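Local coordinates for RabGAP/TBC protein (Chlamydomonas reinhardtii, PDB 4P17) that is of unknown function but, as a flagellar TBC-domain protein, probably stimulates GTP hydrolysis by a Rab GTPase not yet identified, at residues H217-F223 and G280-L286; M268-Y272 and A292-M296; H90-Y95 and E169-W174; S81-K86 and A177-I183; D121-L125 and L162-R167. All blocks are in the same frame, centred on the assembly; numbering follows the deposited sequence.

Contact 1 of 5, residues H217-F223 and G280-L286; sequences HFQAIDF and GDAGELL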
# COMPACT_ATOMS: atom_id res chain seq x y z
N HIS A 217 19.65 19.67 -5.59
CA HIS A 217 19.92 18.75 -6.67
C HIS A 217 18.70 18.62 -7.56
O HIS A 217 18.81 18.67 -8.77
CB HIS A 217 20.35 17.41 -6.10
CG HIS A 217 20.67 16.40 -7.16
ND1 HIS A 217 21.63 16.62 -8.13
CD2 HIS A 217 20.14 15.18 -7.42
CE1 HIS A 217 21.67 15.58 -8.95
NE2 HIS A 217 20.77 14.69 -8.54
N PHE A 218 17.51 18.47 -6.97
CA PHE A 218 16.32 18.40 -7.80
C PHE A 218 16.10 19.70 -8.57
O PHE A 218 15.66 19.67 -9.72
CB PHE A 218 15.07 18.09 -6.96
CG PHE A 218 14.96 16.67 -6.52
CD1 PHE A 218 15.86 15.69 -6.97
CD2 PHE A 218 13.95 16.29 -5.63
CE1 PHE A 218 15.74 14.37 -6.56
CE2 PHE A 218 13.82 14.97 -5.21
CZ PHE A 218 14.71 14.01 -5.67
N GLN A 219 16.34 20.84 -7.93
CA GLN A 219 16.26 22.12 -8.64
C GLN A 219 17.25 22.20 -9.80
O GLN A 219 16.87 22.58 -10.91
CB GLN A 219 16.54 23.28 -7.70
N ALA A 220 18.51 21.88 -9.54
CA ALA A 220 19.53 21.95 -10.59
C ALA A 220 19.20 21.10 -11.82
O ALA A 220 19.53 21.49 -12.96
CB ALA A 220 20.88 21.53 -10.04
N ILE A 221 18.58 19.93 -11.62
CA ILE A 221 18.31 19.04 -12.76
C ILE A 221 16.86 19.16 -13.22
O ILE A 221 16.45 18.49 -14.16
CB ILE A 221 18.65 17.56 -12.48
CG1 ILE A 221 17.70 16.94 -11.44
CG2 ILE A 221 20.13 17.42 -12.03
CD1 ILE A 221 17.91 15.46 -11.22
N ASP A 222 16.12 20.05 -12.57
CA ASP A 222 14.72 20.31 -12.87
C ASP A 222 13.89 19.04 -12.68
O ASP A 222 13.01 18.74 -13.48
CB ASP A 222 14.54 20.83 -14.31
CG ASP A 222 15.15 22.21 -14.53
OD1 ASP A 222 15.25 22.99 -13.56
OD2 ASP A 222 15.53 22.51 -15.69
N PHE A 223 14.18 18.29 -11.62
CA PHE A 223 13.43 17.07 -11.33
C PHE A 223 12.19 17.40 -10.52
O PHE A 223 12.28 18.05 -9.49
CB PHE A 223 14.28 16.04 -10.60
CG PHE A 223 13.52 14.79 -10.27
CD1 PHE A 223 13.21 13.88 -11.26
CD2 PHE A 223 13.07 14.56 -9.00
CE1 PHE A 223 12.49 12.74 -10.96
CE2 PHE A 223 12.37 13.43 -8.70
CZ PHE A 223 12.07 12.53 -9.69
N GLY A 280 22.87 13.25 -12.76
CA GLY A 280 22.79 14.61 -13.24
C GLY A 280 21.70 14.87 -14.24
O GLY A 280 21.68 15.92 -14.88
N ASP A 281 20.76 13.92 -14.37
CA ASP A 281 19.71 14.02 -15.38
C ASP A 281 18.38 13.60 -14.78
O ASP A 281 18.30 12.57 -14.14
CB ASP A 281 20.03 13.14 -16.60
CG ASP A 281 18.86 13.04 -17.59
OD1 ASP A 281 18.58 14.04 -18.27
OD2 ASP A 281 18.24 11.95 -17.70
N ALA A 282 17.35 14.41 -15.01
CA ALA A 282 16.01 14.16 -14.43
C ALA A 282 15.40 12.82 -14.86
O ALA A 282 14.92 12.03 -14.03
CB ALA A 282 15.07 15.28 -14.80
N GLY A 283 15.38 12.55 -16.16
CA GLY A 283 14.88 11.27 -16.61
C GLY A 283 15.67 10.11 -16.03
O GLY A 283 15.09 9.12 -15.59
N GLU A 284 17.00 10.23 -15.99
CA GLU A 284 17.83 9.16 -15.47
C GLU A 284 17.55 8.89 -14.00
O GLU A 284 17.54 7.74 -13.55
CB GLU A 284 19.30 9.49 -15.65
CG GLU A 284 20.27 8.48 -15.07
CD GLU A 284 20.37 7.21 -15.87
OE1 GLU A 284 19.53 7.01 -16.78
OE2 GLU A 284 21.29 6.41 -15.59
N LEU A 285 17.34 9.97 -13.26
CA LEU A 285 17.13 9.86 -11.83
C LEU A 285 15.84 9.12 -11.56
O LEU A 285 15.78 8.28 -10.68
CB LEU A 285 17.11 11.24 -11.18
CG LEU A 285 17.03 11.24 -9.65
CD1 LEU A 285 17.79 12.42 -9.06
CD2 LEU A 285 15.57 11.26 -9.18
N LEU A 286 14.82 9.44 -12.34
CA LEU A 286 13.54 8.73 -12.26
C LEU A 286 13.70 7.23 -12.45
O LEU A 286 13.28 6.43 -11.59
CB LEU A 286 12.59 9.30 -13.30
CG LEU A 286 11.21 8.69 -13.41
CD1 LEU A 286 10.37 9.08 -12.17
CD2 LEU A 286 10.57 9.16 -14.69
O HOH W 1 17.62 16.98 -16.23
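Leu285 reaches across from helix 282-294 and splits its two methyls between different partners on segment 217-223. CD2 sits over the centre of one face of the Phe223 ring, 3.8 Å from the ring centroid and 11° off the ring normal, a CH-pi contact. CD1 goes the other way. It meets Ile221 CD1 at 3.7 Å and lies at the edge of the Phe218 ring, 3.8 Å from Phe218 CE1. Phe223 in turn points its CD2 at the centre of one face of Phe218. Leu285, Phe223 and Phe218 thus lie in sequence, each resting on the next. CG of Phe223 stands opposite its backbone N (chi1 179°), and this carries the ring over to Leu285. The frame is two helix ends facing each other. Helix 212-221 closes in a Schellman motif with Asp222 at positive phi. Helix 282-294 opens at its N-cap, Asp281, whose OD2 accepts from Glu284 N at 2.7 Å. The two short helical segments run at 132° to one another. A water bridges the ends, donating to Ile221 O at 2.8 Å and accepting from Ala282 N at 2.9 Å. Met276 touches both Phe218 and Leu285, and Leu228 touches Phe223.

Contact 2 of 5, residues M268-Y272 and A292-M296; sequences MLKIY and AAATM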
# COMPACT_ATOMS: atom_id res chain seq x y z
N MET A 268 12.04 7.03 1.74
CA MET A 268 12.65 6.50 0.52
C MET A 268 13.69 7.44 -0.05
O MET A 268 14.73 7.00 -0.51
CB MET A 268 11.59 6.26 -0.54
CG MET A 268 10.69 5.13 -0.23
SD MET A 268 11.48 3.53 -0.41
CE MET A 268 12.05 3.54 -2.11
N LEU A 269 13.38 8.73 -0.03
CA LEU A 269 14.31 9.71 -0.56
C LEU A 269 15.53 9.86 0.35
O LEU A 269 16.64 10.08 -0.14
CB LEU A 269 13.62 11.05 -0.75
CG LEU A 269 12.44 11.01 -1.73
CD1 LEU A 269 11.73 12.36 -1.88
CD2 LEU A 269 12.88 10.50 -3.10
N LYS A 270 15.33 9.75 1.66
CA LYS A 270 16.45 9.81 2.60
C LYS A 270 17.40 8.65 2.38
O LYS A 270 18.63 8.80 2.33
CB LYS A 270 15.92 9.81 4.03
CG LYS A 270 16.95 10.02 5.10
CD LYS A 270 16.27 10.46 6.38
CE LYS A 270 16.81 9.73 7.60
NZ LYS A 270 18.29 9.71 7.68
N ILE A 271 16.81 7.47 2.24
CA ILE A 271 17.58 6.23 2.17
C ILE A 271 18.42 6.19 0.88
O ILE A 271 19.57 5.72 0.88
CB ILE A 271 16.59 5.03 2.28
CG1 ILE A 271 16.10 4.90 3.71
CG2 ILE A 271 17.21 3.74 1.82
CD1 ILE A 271 14.94 3.89 3.92
N TYR A 272 17.87 6.69 -0.21
CA TYR A 272 18.55 6.62 -1.51
C TYR A 272 19.10 7.98 -1.92
O TYR A 272 19.42 8.19 -3.07
CB TYR A 272 17.60 6.10 -2.57
CG TYR A 272 17.29 4.67 -2.32
CD1 TYR A 272 18.23 3.68 -2.59
CD2 TYR A 272 16.10 4.31 -1.72
CE1 TYR A 272 17.97 2.35 -2.31
CE2 TYR A 272 15.83 2.98 -1.44
CZ TYR A 272 16.77 2.01 -1.74
OH TYR A 272 16.51 0.70 -1.45
N ALA A 292 15.56 1.39 -7.77
CA ALA A 292 15.92 1.31 -6.37
C ALA A 292 14.71 0.95 -5.55
O ALA A 292 14.76 0.11 -4.67
CB ALA A 292 16.48 2.63 -5.89
N ALA A 293 13.60 1.60 -5.86
CA ALA A 293 12.42 1.38 -5.06
C ALA A 293 11.95 -0.05 -5.24
O ALA A 293 11.49 -0.68 -4.29
CB ALA A 293 11.34 2.36 -5.43
N ALA A 294 12.08 -0.59 -6.45
CA ALA A 294 11.60 -1.94 -6.72
C ALA A 294 12.40 -3.01 -5.97
O ALA A 294 11.95 -4.16 -5.87
CB ALA A 294 11.62 -2.20 -8.24
N THR A 295 13.57 -2.67 -5.44
CA THR A 295 14.33 -3.67 -4.68
C THR A 295 14.49 -3.25 -3.22
O THR A 295 15.43 -3.64 -2.52
CB THR A 295 15.67 -3.94 -5.34
OG1 THR A 295 16.41 -2.73 -5.43
CG2 THR A 295 15.45 -4.51 -6.73
N MET A 296 13.54 -2.45 -2.75
CA MET A 296 13.56 -2.00 -1.38
C MET A 296 13.01 -3.12 -0.47
O MET A 296 11.86 -3.11 -0.05
CB MET A 296 12.76 -0.70 -1.25
CG MET A 296 13.19 0.18 -0.08
SD MET A 296 13.17 -0.63 1.55
CE MET A 296 14.40 0.33 2.42
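The Tyr272 ring has Ala292 CB over one face and its neighbour Ile271 CG2 over the opposite face. Ala292 CB lies 4.0 Å from the ring centroid and 16° off the normal, a CH-pi contact displaced toward the rim. At the edge, near the ring plane, comes Met296 CG, 3.6 Å from Tyr272 OH. The ring is therefore bounded on both faces and at its hydroxyl end.

The two methionines fill the space beside it. They run antiparallel, side by side, with Met268 SD 3.8 Å from Met296 CG. Met268 is folded at chi2 (-73°) and chi3 (-57°), and this turns its methyl toward the other helix. There CE meets Ala293 CB at 3.6 Å. Met296 bends at chi2, and its CE ends 3.9 Å from Ile271 CD1, the two side chains crossing at about a right angle. Two small alanines thus meet larger groups: Ala292 the Tyr272 ring, Ala293 the Met268 methyl. The contact across the segments is apolar.

Both segments are helix ends, packed together within the all-helical TBC fold. Tyr272 is the first residue beyond helix 259-271 and also the N-cap of helix 273-277. Met296 follows the end of helix 282-294. Helix 299-306 adds Leu302, which touches both methionines, and Thr305, which touches Ile271. Met296 O is held by Thr245 OG1, which ties this end to helix 243-256.

Contact 3 of 5, residues H90-Y95 and E169-W174; sequences HAANYY and EEAAFW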
# COMPACT_ATOMS: atom_id res chain seq x y z
N HIS A 90 -24.07 -2.57 6.75
CA HIS A 90 -24.82 -2.94 5.57
C HIS A 90 -25.42 -4.33 5.76
O HIS A 90 -25.06 -5.05 6.70
CB HIS A 90 -23.92 -2.88 4.32
CG HIS A 90 -23.47 -1.49 3.98
ND1 HIS A 90 -22.50 -0.83 4.70
CD2 HIS A 90 -23.88 -0.64 3.01
CE1 HIS A 90 -22.32 0.37 4.17
NE2 HIS A 90 -23.15 0.51 3.15
N ALA A 91 -26.35 -4.70 4.88
CA ALA A 91 -26.96 -6.02 4.93
C ALA A 91 -25.93 -7.07 4.51
O ALA A 91 -24.98 -6.75 3.80
CB ALA A 91 -28.20 -6.08 4.04
N ALA A 92 -26.12 -8.31 4.94
CA ALA A 92 -25.11 -9.36 4.71
C ALA A 92 -24.94 -9.72 3.24
O ALA A 92 -23.90 -10.24 2.83
CB ALA A 92 -25.45 -10.60 5.51
N ASN A 93 -25.96 -9.43 2.44
CA ASN A 93 -25.94 -9.78 1.02
C ASN A 93 -25.51 -8.59 0.17
O ASN A 93 -25.61 -8.64 -1.05
CB ASN A 93 -27.31 -10.27 0.55
CG ASN A 93 -28.37 -9.20 0.62
OD1 ASN A 93 -28.19 -8.19 1.30
ND2 ASN A 93 -29.49 -9.42 -0.07
N TYR A 94 -25.03 -7.53 0.82
CA TYR A 94 -24.77 -6.27 0.13
C TYR A 94 -23.68 -6.40 -0.92
O TYR A 94 -23.86 -5.96 -2.05
CB TYR A 94 -24.40 -5.16 1.14
CG TYR A 94 -24.22 -3.80 0.51
CD1 TYR A 94 -25.30 -2.96 0.27
CD2 TYR A 94 -22.94 -3.35 0.17
CE1 TYR A 94 -25.12 -1.71 -0.31
CE2 TYR A 94 -22.75 -2.11 -0.39
CZ TYR A 94 -23.84 -1.29 -0.63
OH TYR A 94 -23.63 -0.07 -1.17
N TYR A 95 -22.55 -6.99 -0.57
CA TYR A 95 -21.47 -7.12 -1.53
C TYR A 95 -21.97 -7.89 -2.77
O TYR A 95 -21.77 -7.47 -3.90
CB TYR A 95 -20.23 -7.80 -0.90
CG TYR A 95 -19.19 -8.15 -1.93
CD1 TYR A 95 -18.52 -7.15 -2.63
CD2 TYR A 95 -18.90 -9.49 -2.24
CE1 TYR A 95 -17.57 -7.48 -3.62
CE2 TYR A 95 -17.97 -9.82 -3.22
CZ TYR A 95 -17.30 -8.81 -3.89
OH TYR A 95 -16.38 -9.13 -4.85
N GLU A 169 -12.57 -11.81 -1.26
CA GLU A 169 -13.02 -10.70 -2.10
C GLU A 169 -13.88 -9.71 -1.35
O GLU A 169 -13.77 -8.51 -1.56
CB GLU A 169 -13.79 -11.22 -3.30
CG GLU A 169 -13.10 -12.32 -4.05
CD GLU A 169 -14.00 -12.96 -5.06
OE1 GLU A 169 -15.02 -12.33 -5.43
OE2 GLU A 169 -13.68 -14.10 -5.47
N GLU A 170 -14.78 -10.20 -0.50
CA GLU A 170 -15.64 -9.28 0.22
C GLU A 170 -14.81 -8.47 1.21
O GLU A 170 -15.04 -7.27 1.39
CB GLU A 170 -16.78 -10.01 0.96
CG GLU A 170 -17.56 -9.06 1.83
CD GLU A 170 -18.91 -9.60 2.27
OE1 GLU A 170 -19.20 -10.78 2.04
OE2 GLU A 170 -19.67 -8.83 2.89
N ALA A 171 -13.81 -9.09 1.81
CA ALA A 171 -12.91 -8.35 2.70
C ALA A 171 -12.20 -7.22 1.93
O ALA A 171 -12.07 -6.10 2.39
CB ALA A 171 -11.90 -9.27 3.33
N ALA A 172 -11.71 -7.58 0.78
CA ALA A 172 -11.01 -6.62 -0.06
C ALA A 172 -11.93 -5.47 -0.46
O ALA A 172 -11.54 -4.31 -0.42
CB ALA A 172 -10.43 -7.33 -1.27
N PHE A 173 -13.18 -5.79 -0.79
CA PHE A 173 -14.17 -4.77 -1.08
C PHE A 173 -14.40 -3.80 0.10
O PHE A 173 -14.43 -2.60 -0.07
CB PHE A 173 -15.50 -5.45 -1.46
CG PHE A 173 -16.63 -4.48 -1.62
CD1 PHE A 173 -16.87 -3.86 -2.84
CD2 PHE A 173 -17.49 -4.23 -0.55
CE1 PHE A 173 -17.93 -2.99 -2.99
CE2 PHE A 173 -18.54 -3.33 -0.67
CZ PHE A 173 -18.78 -2.73 -1.89
N TRP A 174 -14.52 -4.31 1.32
CA TRP A 174 -14.80 -3.44 2.44
C TRP A 174 -13.53 -2.65 2.86
O TRP A 174 -13.62 -1.49 3.31
CB TRP A 174 -15.39 -4.25 3.60
CG TRP A 174 -16.79 -4.65 3.29
CD1 TRP A 174 -17.27 -5.91 3.10
CD2 TRP A 174 -17.90 -3.77 3.11
NE1 TRP A 174 -18.63 -5.87 2.84
CE2 TRP A 174 -19.03 -4.56 2.83
CE3 TRP A 174 -18.05 -2.38 3.17
CZ2 TRP A 174 -20.30 -4.01 2.60
CZ3 TRP A 174 -19.29 -1.83 2.92
CH2 TRP A 174 -20.40 -2.64 2.65
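Tyr95 and Glu170 have the closest CA atoms of the two segments, 6.5 Å apart. Segment 90-95 makes a type I beta turn from Ala91 to Tyr94 and then enters helix 94-102. Segment 169-174 is the first part of helix 169-183.

The Tyr95 ring packs against Glu169, Glu170 and Phe173 of that helix. One face of the ring rests on Glu170 CA, in a CH-pi contact. Its CD1 stands over a face of Phe173, 3.4 Å from Phe173 CG, with the two ring planes at 52°. CG of Tyr95 is opposite the backbone N (chi1 171°), which sends the ring across to Glu169 and Phe173. Replacing this tyrosine by an alanine is likely to uncover the Phe173 face and Glu170 CA and to open a gap there.

Trp174 is pinned by its own helix. NE1 donates to the anti lone pair of Glu170 OE2 at 3.1 Å, with the acceptor near the indole plane. Its CH2 corner then sits over a face of His90, 3.4 Å from ND1, and 3.6 Å from Tyr94 CD2. His90 ND1 is hydrogen-bonded to Lys86 O, and Tyr94 OH to His144 ND1.

His90, Tyr94 and Trp174 form an aromatic cluster. It joins the loop and first turn of helix 94-102 to helix 169-183 within the all-helical TBC fold.

Contact 4 of 5, residues S81-K86 and A177-I183; sequences SGANKK and AALVEDI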
# COMPACT_ATOMS: atom_id res chain seq x y z
N SER A 81 -8.97 -0.34 10.06
CA SER A 81 -9.34 0.53 8.93
C SER A 81 -10.77 1.02 9.09
O SER A 81 -11.19 1.93 8.41
CB SER A 81 -9.28 -0.19 7.60
OG SER A 81 -10.22 -1.27 7.60
N GLY A 82 -11.52 0.35 9.93
CA GLY A 82 -12.93 0.59 10.03
C GLY A 82 -13.78 -0.19 9.05
O GLY A 82 -15.00 -0.01 9.02
N ALA A 83 -13.17 -1.06 8.25
CA ALA A 83 -13.94 -1.85 7.28
C ALA A 83 -14.95 -2.79 7.94
O ALA A 83 -16.01 -3.06 7.35
CB ALA A 83 -13.01 -2.64 6.38
N ASN A 84 -14.64 -3.31 9.13
CA ASN A 84 -15.56 -4.22 9.84
C ASN A 84 -16.84 -3.48 10.20
O ASN A 84 -17.94 -4.02 10.05
CB ASN A 84 -14.94 -4.80 11.10
CG ASN A 84 -13.99 -5.96 10.82
OD1 ASN A 84 -14.13 -6.66 9.83
ND2 ASN A 84 -13.00 -6.15 11.71
N LYS A 85 -16.68 -2.25 10.65
CA LYS A 85 -17.80 -1.40 11.04
C LYS A 85 -18.63 -1.03 9.82
O LYS A 85 -19.85 -0.98 9.91
CB LYS A 85 -17.32 -0.12 11.72
CG LYS A 85 -16.59 -0.32 13.04
CD LYS A 85 -16.01 1.00 13.57
CE LYS A 85 -14.83 1.52 12.73
NZ LYS A 85 -14.66 3.00 12.81
N LYS A 86 -17.99 -0.80 8.68
CA LYS A 86 -18.74 -0.47 7.48
C LYS A 86 -19.50 -1.68 7.00
O LYS A 86 -20.68 -1.57 6.65
CB LYS A 86 -17.83 0.04 6.36
CG LYS A 86 -17.06 1.28 6.74
CD LYS A 86 -16.03 1.61 5.72
CE LYS A 86 -16.67 2.23 4.48
NZ LYS A 86 -17.24 3.57 4.74
N ALA A 177 -13.33 0.18 0.42
CA ALA A 177 -14.29 1.21 0.82
C ALA A 177 -13.75 2.05 1.96
O ALA A 177 -13.78 3.29 1.92
CB ALA A 177 -15.62 0.56 1.24
N ALA A 178 -13.24 1.39 3.00
CA ALA A 178 -12.66 2.12 4.13
C ALA A 178 -11.54 3.06 3.66
O ALA A 178 -11.46 4.20 4.07
CB ALA A 178 -12.15 1.15 5.17
N LEU A 179 -10.72 2.59 2.74
CA LEU A 179 -9.58 3.36 2.26
C LEU A 179 -9.98 4.62 1.49
O LEU A 179 -9.51 5.72 1.77
CB LEU A 179 -8.72 2.45 1.38
CG LEU A 179 -7.62 3.10 0.58
CD1 LEU A 179 -6.43 3.40 1.51
CD2 LEU A 179 -7.19 2.21 -0.56
N VAL A 180 -10.83 4.43 0.51
CA VAL A 180 -11.33 5.49 -0.34
C VAL A 180 -12.22 6.44 0.43
O VAL A 180 -12.12 7.65 0.26
CB VAL A 180 -12.13 4.93 -1.52
CG1 VAL A 180 -12.67 6.03 -2.39
CG2 VAL A 180 -11.26 4.01 -2.34
N GLU A 181 -13.11 5.89 1.25
CA GLU A 181 -14.14 6.73 1.84
C GLU A 181 -13.75 7.38 3.16
O GLU A 181 -14.25 8.47 3.47
CB GLU A 181 -15.42 5.92 2.01
CG GLU A 181 -15.88 5.32 0.69
CD GLU A 181 -16.88 4.21 0.83
OE1 GLU A 181 -17.64 4.15 1.85
OE2 GLU A 181 -16.90 3.36 -0.07
N ASP A 182 -12.87 6.75 3.93
CA ASP A 182 -12.66 7.14 5.34
C ASP A 182 -11.20 7.47 5.67
O ASP A 182 -10.93 8.28 6.53
CB ASP A 182 -13.15 6.04 6.29
CG ASP A 182 -14.62 5.71 6.07
OD1 ASP A 182 -15.38 6.65 5.77
OD2 ASP A 182 -15.00 4.54 6.19
N ILE A 183 -10.28 6.84 4.96
CA ILE A 183 -8.85 6.98 5.28
C ILE A 183 -8.20 8.04 4.38
O ILE A 183 -7.62 9.01 4.89
CB ILE A 183 -8.13 5.67 5.17
CG1 ILE A 183 -8.72 4.68 6.20
CG2 ILE A 183 -6.64 5.87 5.43
CD1 ILE A 183 -8.06 3.29 6.20
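Lys86 leaves its helix with CG opposite the carbonyl carbon, runs straight at chi2, then bends at chi3 (76°) and chi4 (68°). The two bends bring NZ between the carboxylates of Glu181 and Asp182. NZ donates to Asp182 OD2 at 2.8 Å, on the syn side and somewhat out of plane. It also donates to Glu181 OE1 at 3.0 Å, this time from above the carboxylate plane. Both are salt bridges. The aliphatic part of the lysine packs among Ala177, Ala178, Glu181 and Asp182, with CE 3.8 Å from Ala177 CB. A methionine in its place would probably leave the two neighbouring carboxylates without their shared positive partner. Glu181 OE2 is hydrogen-bonded to Tyr141 OH and His144 NE2.

Beside this, Ala178 CB fits against the start of helix 83-88, 3.5 Å from Ser81 O and 4.1 Å from Ala83 CB. Ser81 OG accepts from Ala83 N at 3.0 Å, an ST turn, and is also hydrogen-bonded to Trp77 O. Gly82, at positive phi, is the N-cap. Ile183 CD1 meets Ser81 CB, where helix 169-183 ends in a wider pi-type turn. In this part of the TBC domain one knob, Lys86, fits a hole on helix 169-183, tied by the Lys86-Glu181-Asp182 salt-bridge network.

Contact 5 of 5, residues D121-L125 and L162-R167; sequences DHPWL and LVALNR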
# COMPACT_ATOMS: atom_id res chain seq x y z
N ASP A 121 3.20 -11.59 -13.49
CA ASP A 121 3.90 -12.78 -13.04
C ASP A 121 3.35 -13.45 -11.79
O ASP A 121 3.81 -14.54 -11.45
CB ASP A 121 5.38 -12.42 -12.82
N HIS A 122 2.39 -12.84 -11.10
CA HIS A 122 1.86 -13.49 -9.90
C HIS A 122 1.07 -14.72 -10.31
O HIS A 122 0.16 -14.61 -11.12
CB HIS A 122 0.97 -12.54 -9.07
CG HIS A 122 0.62 -13.10 -7.72
ND1 HIS A 122 -0.49 -13.88 -7.51
CD2 HIS A 122 1.30 -13.06 -6.55
CE1 HIS A 122 -0.52 -14.26 -6.24
NE2 HIS A 122 0.56 -13.79 -5.64
N PRO A 123 1.39 -15.89 -9.75
CA PRO A 123 0.72 -17.11 -10.21
C PRO A 123 -0.80 -17.16 -10.07
O PRO A 123 -1.44 -17.80 -10.91
CB PRO A 123 1.35 -18.19 -9.35
CG PRO A 123 2.71 -17.67 -9.07
CD PRO A 123 2.53 -16.21 -8.86
N TRP A 124 -1.38 -16.54 -9.05
CA TRP A 124 -2.84 -16.57 -8.88
C TRP A 124 -3.51 -15.31 -9.46
O TRP A 124 -4.56 -15.39 -10.08
CB TRP A 124 -3.22 -16.74 -7.40
CG TRP A 124 -4.70 -16.81 -7.26
CD1 TRP A 124 -5.50 -17.88 -7.56
CD2 TRP A 124 -5.56 -15.77 -6.83
NE1 TRP A 124 -6.81 -17.56 -7.34
CE2 TRP A 124 -6.88 -16.26 -6.90
CE3 TRP A 124 -5.35 -14.45 -6.40
CZ2 TRP A 124 -7.97 -15.48 -6.55
CZ3 TRP A 124 -6.43 -13.69 -6.05
CH2 TRP A 124 -7.73 -14.21 -6.11
N LEU A 125 -2.91 -14.14 -9.28
CA LEU A 125 -3.54 -12.94 -9.81
C LEU A 125 -3.55 -12.96 -11.35
O LEU A 125 -4.44 -12.34 -11.93
CB LEU A 125 -2.87 -11.67 -9.31
CG LEU A 125 -3.12 -11.29 -7.84
CD1 LEU A 125 -2.17 -10.21 -7.40
CD2 LEU A 125 -4.60 -10.87 -7.56
N LEU A 162 -6.24 -8.47 -2.28
CA LEU A 162 -6.67 -9.87 -2.44
C LEU A 162 -5.61 -10.85 -1.93
O LEU A 162 -5.90 -11.77 -1.19
CB LEU A 162 -7.04 -10.15 -3.89
CG LEU A 162 -8.39 -9.59 -4.38
CD1 LEU A 162 -8.50 -9.77 -5.89
CD2 LEU A 162 -9.58 -10.21 -3.65
N VAL A 163 -4.36 -10.62 -2.31
CA VAL A 163 -3.31 -11.55 -1.92
C VAL A 163 -3.04 -11.49 -0.41
O VAL A 163 -2.85 -12.53 0.22
CB VAL A 163 -2.01 -11.28 -2.72
CG1 VAL A 163 -0.91 -12.13 -2.22
CG2 VAL A 163 -2.22 -11.56 -4.21
N ALA A 164 -3.03 -10.29 0.16
CA ALA A 164 -2.77 -10.12 1.60
C ALA A 164 -3.91 -10.64 2.45
O ALA A 164 -3.69 -10.97 3.62
CB ALA A 164 -2.53 -8.65 1.93
N LEU A 165 -5.11 -10.65 1.88
CA LEU A 165 -6.34 -11.04 2.58
C LEU A 165 -6.77 -12.48 2.24
O LEU A 165 -7.93 -12.82 2.37
CB LEU A 165 -7.48 -10.08 2.24
CG LEU A 165 -7.28 -8.62 2.68
CD1 LEU A 165 -8.38 -7.76 2.13
CD2 LEU A 165 -7.23 -8.52 4.20
N ASN A 166 -5.82 -13.29 1.78
CA ASN A 166 -6.07 -14.71 1.47
C ASN A 166 -7.22 -14.95 0.48
O ASN A 166 -8.02 -15.91 0.59
CB ASN A 166 -6.30 -15.47 2.77
CG ASN A 166 -5.31 -15.07 3.85
OD1 ASN A 166 -4.14 -14.81 3.56
ND2 ASN A 166 -5.78 -15.01 5.08
N ARG A 167 -7.27 -14.08 -0.52
CA ARG A 167 -8.19 -14.20 -1.63
C ARG A 167 -9.64 -13.91 -1.23
O ARG A 167 -10.57 -14.28 -1.96
CB ARG A 167 -8.10 -15.56 -2.29
CG ARG A 167 -6.68 -15.86 -2.74
CD ARG A 167 -6.54 -17.21 -3.43
NE ARG A 167 -5.15 -17.44 -3.76
CZ ARG A 167 -4.67 -18.53 -4.34
NH1 ARG A 167 -5.48 -19.54 -4.64
NH2 ARG A 167 -3.37 -18.60 -4.60
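A cation-pi stack with an apolar contact beside it joins the loop before helix 128-144 to the last turn of helix 153-164 and the loop that follows it. The Arg167 guanidinium lies flat on the Trp124 indole, planes 7° apart and centres 3.5 Å apart. CZ is over the five-membered ring, 20° off its normal. The rest of the arginine, extended from CG to NE, continues along the same face. Its CD sits over the six-membered ring, 3.8 Å from the centroid. The two side chains run in opposite directions, which gives this long overlap. Leu162 CB meets the ring at its edge, 4.2 Å from Trp124 CZ3.

Next to the stack, in one of its two conformers, Val163 places CG2 over a face of His122 and near Leu125; this part is less certain. His122 is fixed in its loop: ND1 accepts from Leu125 N at 3.0 Å, nearly straight and close to the ring plane. Its NE2 is hydrogen-bonded to Tyr16 O. Phe18 also meets the His122 ring, so the N-terminal region packs here too.

With ND1 accepting from a backbone N-H and NE2 facing a carbonyl, His122 is consistent with a neutral ring protonated at NE2. Arg167 belongs to the exposed side of the contact, so its charge can probably stay hydrated while its flat face rests on the indole.

Along the chain, contacts 3, 4 and 5 come first and are nested: 5 lies inside the loop closed by 3, and 3 inside that closed by 4. Contacts 3 and 4 share helix 169-183, have centres about 12 Å apart and touch through Trp174 and Ala83. Contact 5 touches contact 3 where helix 153-164 leads into helix 169-183. Contacts 1 and 2 come after these three and cross each other. They share helix 282-294, and their centres are about 16 Å apart. Contacts 1 and 3 are about 45 Å apart, centre to centre. Helix 169-183 thus carries contacts 3 and 4 and is touched by contact 5. Helix 282-294 carries contacts 1 and 2, across the chain's centre from 3 and 4.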